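Local coordinates for thiamine phosphate pyrophosphorylase (Pyrococcus furiosus, PDB 1XI3), which condenses a thiazole phosphate with a hydroxymethylpyrimidine diphosphate to form thiamine phosphate, releasing diphosphate in a magnesium-dependent reaction, at the interface of chains A and B. Residues are numbered along the deposited sequence; one frame, centred on the assembly and turned at random. Chains: chain A/B, Thiamine phosphate pyrophosphorylase.

The interface of chains A and B. Residues chain A 77-78, 95-97; chain B 51-53, 78, 80.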
# COMPACT_ATOMS: atom_id res chain seq x y z
N ASP A 77 -8.22 -1.47 -2.60
CA ASP A 77 -7.44 -0.45 -1.85
C ASP A 77 -6.11 -0.12 -2.52
O ASP A 77 -5.89 1.01 -2.96
CB ASP A 77 -7.25 -1.00 -0.41
CG ASP A 77 -6.53 -0.07 0.57
OD1 ASP A 77 -6.54 -0.44 1.79
OD2 ASP A 77 -5.94 0.95 0.20
N ARG A 78 -5.25 -1.12 -2.60
CA ARG A 78 -3.81 -0.91 -2.80
C ARG A 78 -3.41 -0.58 -4.23
O ARG A 78 -3.23 -1.49 -5.07
CB ARG A 78 -3.00 -2.13 -2.24
CG ARG A 78 -3.16 -2.33 -0.74
CD ARG A 78 -2.37 -1.25 0.01
NE ARG A 78 -0.95 -1.42 -0.24
CZ ARG A 78 -0.17 -2.22 0.48
NH1 ARG A 78 -0.63 -2.89 1.50
NH2 ARG A 78 1.09 -2.36 0.15
N GLU A 95 -12.05 4.70 3.37
CA GLU A 95 -10.76 4.65 4.12
C GLU A 95 -9.54 4.52 3.20
O GLU A 95 -8.43 4.32 3.68
CB GLU A 95 -10.78 3.49 5.10
CG GLU A 95 -11.91 3.63 6.16
N ASP A 96 -9.76 4.65 1.89
CA ASP A 96 -8.67 4.40 0.94
C ASP A 96 -8.18 5.72 0.33
O ASP A 96 -8.67 6.82 0.66
CB ASP A 96 -9.13 3.43 -0.15
CG ASP A 96 -9.54 2.07 0.39
OD1 ASP A 96 -10.35 1.41 -0.31
OD2 ASP A 96 -9.09 1.65 1.50
N MET A 97 -7.23 5.62 -0.59
CA MET A 97 -6.79 6.81 -1.31
C MET A 97 -7.94 7.51 -1.98
O MET A 97 -8.79 6.88 -2.56
CB MET A 97 -5.79 6.40 -2.39
CG MET A 97 -5.06 7.57 -2.95
SD MET A 97 -3.66 7.06 -3.92
CE MET A 97 -2.50 6.52 -2.63
N PRO B 51 -5.38 2.91 8.02
CA PRO B 51 -5.99 2.98 6.69
C PRO B 51 -5.16 3.81 5.73
O PRO B 51 -4.49 4.77 6.12
CB PRO B 51 -7.35 3.62 6.91
CG PRO B 51 -7.52 3.79 8.35
CD PRO B 51 -6.25 3.46 9.06
N THR B 52 -5.21 3.46 4.46
CA THR B 52 -4.51 4.25 3.46
C THR B 52 -4.85 5.76 3.51
O THR B 52 -3.96 6.61 3.35
CB THR B 52 -4.73 3.65 2.05
OG1 THR B 52 -4.32 2.28 2.08
CG2 THR B 52 -3.95 4.38 1.03
N ARG B 53 -6.13 6.12 3.73
CA ARG B 53 -6.52 7.52 3.75
C ARG B 53 -5.73 8.27 4.84
O ARG B 53 -5.28 9.41 4.64
CB ARG B 53 -8.02 7.69 4.00
CG ARG B 53 -8.45 9.20 4.08
CD ARG B 53 -8.30 9.87 2.76
NE ARG B 53 -9.18 9.15 1.84
CZ ARG B 53 -10.48 9.38 1.70
NH1 ARG B 53 -11.07 10.40 2.34
NH2 ARG B 53 -11.18 8.64 0.88
N ARG B 78 5.42 1.76 1.63
CA ARG B 78 4.25 2.04 0.80
C ARG B 78 4.53 3.01 -0.36
O ARG B 78 4.53 4.25 -0.23
CB ARG B 78 3.11 2.54 1.69
CG ARG B 78 2.59 1.53 2.69
CD ARG B 78 1.78 0.42 2.01
NE ARG B 78 0.61 1.00 1.39
CZ ARG B 78 -0.58 1.13 1.99
NH1 ARG B 78 -0.78 0.65 3.21
NH2 ARG B 78 -1.54 1.72 1.36
N ASP B 80 2.63 3.59 -3.01
CA ASP B 80 1.41 4.35 -3.28
C ASP B 80 1.39 5.63 -2.47
O ASP B 80 1.12 6.72 -2.97
CB ASP B 80 0.14 3.55 -3.03
CG ASP B 80 0.05 2.93 -1.65
OD1 ASP B 80 1.08 2.53 -1.08
OD2 ASP B 80 -1.10 2.79 -1.14
O HOH W 1 -7.20 1.53 3.66
O HOH W 2 -3.37 2.80 -2.60
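With chi2 and chi3 both bent (-74° and -65° in A:Arg78), A:Arg78 and B:Arg78 fold their chains so that two guanidinium groups meet face to face, their planes 14° apart. The stack is offset: NE of A:Arg78 lies 3.3 Å from NE of B:Arg78, and CD of each arginine lies against NH2 of the other. Such a pairing of like charges is likely to be eased by a carboxylate: B:Asp80 takes NE and NH2 of B:Arg78 side-on, one nitrogen to each oxygen through its syn lone pair; NH2 of B:Arg78 to OD2 of B:Asp80 is 2.8 Å, a salt bridge. The same NH2, still in the guanidinium plane, donates to OG1 of B:Thr52, whose hydroxyl in turn donates to the syn lone pair of OD2 of A:Asp77 (OG1 to OD2 2.8 Å). An alanine in place of B:Arg78 would probably cost A:Arg78 its stacking partner and leave B:Asp80 without its charged mate and the B:Thr52 hydroxyl freer to turn. Further along, NE of B:Arg53 meets the carbonyl O of A:Asp96 nearly head-on to the C=O bond, in the guanidinium plane (2.7 Å), while the backbone N of B:Arg53 hydrogen-bonds to O of A:Glu95. Water 1 joins the carboxylates of A:Asp77 and A:Asp96, both likely magnesium ligands, to N of B:Thr52. In this two-fold pair of TIM-barrel subunits, possibly the biological dimer, the start of helix 52-68 thus meets loops following strands 72-76 and 89-92 of the partner, beside its probable magnesium site.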